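Local coordinates for lipoprotein (Colwellia psychrerythraea, PDB 3O0Y), which is of unknown function but belongs to the DUF885 family of the peptidase MA clan, and is probably a lipid-anchored protein related to zinc metallopeptidases, at residues A[135-140]-A[182-187]. Residues are numbered along the deposited sequence; the frame is centred on the assembly and turned at random.
Sequences PFIVNQ and IEKQTA
Ile137 and Val138 pack against Lys184 and Gln185, joining the loop between strand 126-128 and helix 144-154 to helix 174-190 of this largely helical DUF885 protein. The more extensively packed part is aliphatic: helix 174-190 buries 57 Å² of Ile137 against 29 Å² of Val138, and the two branches of Ile137 meet neighbouring helix residues. The Ile137 and Lys184 side chains cross at about a right angle, with Ile137 CD1 4.0 Å from Lys184 CB, while Ile137 CG2 rests 4.0 Å from Gln185 CB. With CG1 of Ile137 anti to the backbone N (chi1 -167°) and the chain extended, its tip reaches the lysine. A glycine here would probably open a gap beside both helix residues and deprive the Lys184 stem of its loop-side packing. Beyond that stem, Lys184 NZ forms a salt bridge with Asp188 and hydrogen bonds to the carbonyl oxygens of Asn123 and Gly125. In the looser part, also buried, the amide end of Gln185 lies against Val138, NE2 3.7 Å from Val138 CB, and has a weak hydrogen bond to Ser265 OG. A single water makes the polar link, accepting from Gln185 NE2 at 3.1 Å and donating to Val138 O at 2.9 Å.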
ATOM      1  N   PRO A 135      -9.008   7.765  -7.833  1.00  6.77           N
ATOM      2  CA  PRO A 135      -9.954   8.261  -8.889  1.00  7.55           C
ATOM      3  C   PRO A 135     -11.229   7.483  -9.068  1.00  8.12           C
ATOM      4  O   PRO A 135     -12.223   8.062  -9.569  1.00  8.56           O
ATOM      5  CB  PRO A 135      -9.105   8.170 -10.155  1.00  9.48           C
ATOM      6  CG  PRO A 135      -8.059   7.125  -9.896  1.00  7.69           C
ATOM      7  CD  PRO A 135      -7.732   7.271  -8.432  1.00  9.63           C
ATOM      8  N   PHE A 136     -11.251   6.194  -8.744  1.00  7.46           N
ATOM      9  CA  PHE A 136     -12.406   5.323  -9.079  1.00 10.07           C
ATOM     10  C   PHE A 136     -12.949   4.645  -7.818  1.00  9.61           C
ATOM     11  O   PHE A 136     -12.300   3.717  -7.262  1.00 10.68           O
ATOM     12  CB  PHE A 136     -11.999   4.326 -10.127  1.00  9.61           C
ATOM     13  CG  PHE A 136     -11.419   4.972 -11.376  1.00  8.47           C
ATOM     14  CD1 PHE A 136     -12.120   5.943 -12.078  1.00 13.42           C
ATOM     15  CD2 PHE A 136     -10.158   4.650 -11.809  1.00 11.43           C
ATOM     16  CE1 PHE A 136     -11.549   6.565 -13.166  1.00 12.17           C
ATOM     17  CE2 PHE A 136      -9.580   5.292 -12.924  1.00 15.92           C
ATOM     18  CZ  PHE A 136     -10.285   6.249 -13.592  1.00 12.67           C
ATOM     19  N   ILE A 137     -14.080   5.159  -7.329  1.00  7.98           N
ATOM     20  CA  ILE A 137     -14.609   4.697  -6.028  1.00  9.49           C
ATOM     21  C   ILE A 137     -14.929   3.212  -6.081  1.00 10.40           C
ATOM     22  O   ILE A 137     -14.800   2.527  -5.075  1.00 10.30           O
ATOM     23  CB  ILE A 137     -15.744   5.585  -5.517  1.00 10.53           C
ATOM     24  CG1 ILE A 137     -16.065   5.293  -4.066  1.00  8.50           C
ATOM     25  CG2 ILE A 137     -17.014   5.493  -6.509  1.00 11.38           C
ATOM     26  CD1 ILE A 137     -16.947   6.351  -3.390  1.00 11.28           C
ATOM     27  N   VAL A 138     -15.358   2.718  -7.251  1.00 10.52           N
ATOM     28  CA  VAL A 138     -15.530   1.298  -7.475  1.00 11.00           C
ATOM     29  C   VAL A 138     -14.536   0.880  -8.566  1.00 10.63           C
ATOM     30  O   VAL A 138     -14.492   1.412  -9.656  1.00 10.70           O
ATOM     31  CB  VAL A 138     -16.980   0.964  -7.908  1.00 12.70           C
ATOM     32  CG1 VAL A 138     -17.123  -0.553  -8.258  1.00 12.92           C
ATOM     33  CG2 VAL A 138     -18.034   1.485  -6.843  1.00 11.87           C
ATOM     34  N   ASN A 139     -13.678  -0.069  -8.217  1.00  9.80           N
ATOM     35  CA  ASN A 139     -12.640  -0.536  -9.103  1.00  9.15           C
ATOM     36  C   ASN A 139     -12.318  -1.998  -8.736  1.00  9.83           C
ATOM     37  O   ASN A 139     -12.975  -2.592  -7.903  1.00  9.22           O
ATOM     38  CB  ASN A 139     -11.415   0.390  -9.052  1.00  9.74           C
ATOM     39  CG  ASN A 139     -10.648   0.319  -7.731  1.00 10.48           C
ATOM     40  OD1 ASN A 139     -10.054  -0.709  -7.439  1.00  9.42           O
ATOM     41  ND2 ASN A 139     -10.658   1.390  -6.941  1.00 12.36           N
ATOM     42  N   GLN A 140     -11.426  -2.609  -9.487  1.00  8.80           N
ATOM     43  CA  GLN A 140     -11.129  -4.030  -9.320  1.00  9.38           C
ATOM     44  C   GLN A 140     -10.169  -4.431  -8.193  1.00 10.50           C
ATOM     45  O   GLN A 140     -10.037  -5.586  -7.928  1.00  9.86           O
ATOM     46  CB  GLN A 140     -10.583  -4.561 -10.680  1.00  9.91           C
ATOM     47  CG  GLN A 140      -9.049  -4.521 -10.884  1.00 10.70           C
ATOM     48  CD  GLN A 140      -8.460  -3.095 -11.132  1.00 10.17           C
ATOM     49  OE1 GLN A 140      -9.180  -2.090 -11.151  1.00 11.08           O
ATOM     50  NE2 GLN A 140      -7.133  -3.024 -11.242  1.00  7.51           N
ATOM     51  N   ILE A 182     -22.875   4.440  -4.745  1.00 11.71           N
ATOM     52  CA  ILE A 182     -23.538   4.652  -6.024  1.00 11.77           C
ATOM     53  C   ILE A 182     -23.798   6.091  -6.288  1.00 12.07           C
ATOM     54  O   ILE A 182     -23.577   6.566  -7.416  1.00 11.72           O
ATOM     55  CB  ILE A 182     -24.877   3.824  -6.100  1.00 12.18           C
ATOM     56  CG1 ILE A 182     -24.529   2.327  -6.131  1.00 14.32           C
ATOM     57  CG2 ILE A 182     -25.712   4.286  -7.305  1.00 12.43           C
ATOM     58  CD1 ILE A 182     -25.722   1.341  -5.711  1.00 12.52           C
ATOM     59  N   GLU A 183     -24.235   6.821  -5.277  1.00 11.79           N
ATOM     60  CA  GLU A 183     -24.460   8.261  -5.455  1.00 12.90           C
ATOM     61  C   GLU A 183     -23.205   8.987  -5.907  1.00 12.62           C
ATOM     62  O   GLU A 183     -23.301   9.880  -6.759  1.00 12.14           O
ATOM     63  CB  GLU A 183     -24.968   8.887  -4.157  1.00 14.84           C
ATOM     64  CG  GLU A 183     -25.654  10.195  -4.296  1.00 20.74           C
ATOM     65  CD  GLU A 183     -25.985  10.795  -2.929  1.00 24.65           C
ATOM     66  OE1 GLU A 183     -26.056  10.010  -1.912  1.00 23.02           O
ATOM     67  OE2 GLU A 183     -26.102  12.064  -2.900  1.00 27.55           O
ATOM     68  N   LYS A 184     -22.047   8.650  -5.314  1.00 10.16           N
ATOM     69  CA  LYS A 184     -20.767   9.288  -5.710  1.00  9.03           C
ATOM     70  C   LYS A 184     -20.309   8.847  -7.107  1.00  9.81           C
ATOM     71  O   LYS A 184     -19.910   9.664  -7.922  1.00 11.24           O
ATOM     72  CB  LYS A 184     -19.650   8.967  -4.680  1.00  9.00           C
ATOM     73  CG  LYS A 184     -18.425   9.834  -4.822  1.00 10.78           C
ATOM     74  CD  LYS A 184     -18.697  11.340  -4.799  1.00 10.73           C
ATOM     75  CE  LYS A 184     -17.400  12.147  -4.717  1.00 10.19           C
ATOM     76  NZ  LYS A 184     -16.421  11.898  -5.793  1.00  8.94           N
ATOM     77  N   GLN A 185     -20.426   7.565  -7.432  1.00  9.33           N
ATOM     78  CA  GLN A 185     -20.034   7.064  -8.769  1.00  8.38           C
ATOM     79  C   GLN A 185     -20.896   7.765  -9.867  1.00 10.24           C
ATOM     80  O   GLN A 185     -20.390   8.171 -10.925  1.00  9.67           O
ATOM     81  CB  GLN A 185     -20.328   5.603  -8.813  1.00  8.34           C
ATOM     82  CG  GLN A 185     -19.808   4.862 -10.083  1.00 11.67           C
ATOM     83  CD  GLN A 185     -20.244   3.406 -10.118  1.00 13.75           C
ATOM     84  OE1 GLN A 185     -21.451   3.110 -10.056  1.00 13.35           O
ATOM     85  NE2 GLN A 185     -19.287   2.501 -10.301  1.00 10.43           N
ATOM     86  N   THR A 186     -22.160   7.967  -9.504  1.00 10.90           N
ATOM     87  CA  THR A 186     -23.105   8.643 -10.424  1.00 10.80           C
ATOM     88  C   THR A 186     -22.766  10.105 -10.592  1.00 10.88           C
ATOM     89  O   THR A 186     -22.758  10.591 -11.739  1.00 11.74           O
ATOM     90  CB  THR A 186     -24.573   8.476  -9.958  1.00 12.25           C
ATOM     91  OG1 THR A 186     -24.920   7.102 -10.089  1.00 13.69           O
ATOM     92  CG2 THR A 186     -25.544   9.277 -10.820  1.00 11.87           C
ATOM     93  N   ALA A 187     -22.459  10.786  -9.480  1.00 10.93           N
ATOM     94  CA  ALA A 187     -22.017  12.202  -9.509  1.00 11.28           C
ATOM     95  C   ALA A 187     -20.778  12.341 -10.385  1.00 11.12           C
ATOM     96  O   ALA A 187     -20.644  13.284 -11.125  1.00  9.87           O
ATOM     97  CB  ALA A 187     -21.740  12.762  -8.059  1.00 12.26           C
TER
HETATM   98  O   HOH W   1     -16.383   3.504 -10.201  1.00 11.87           O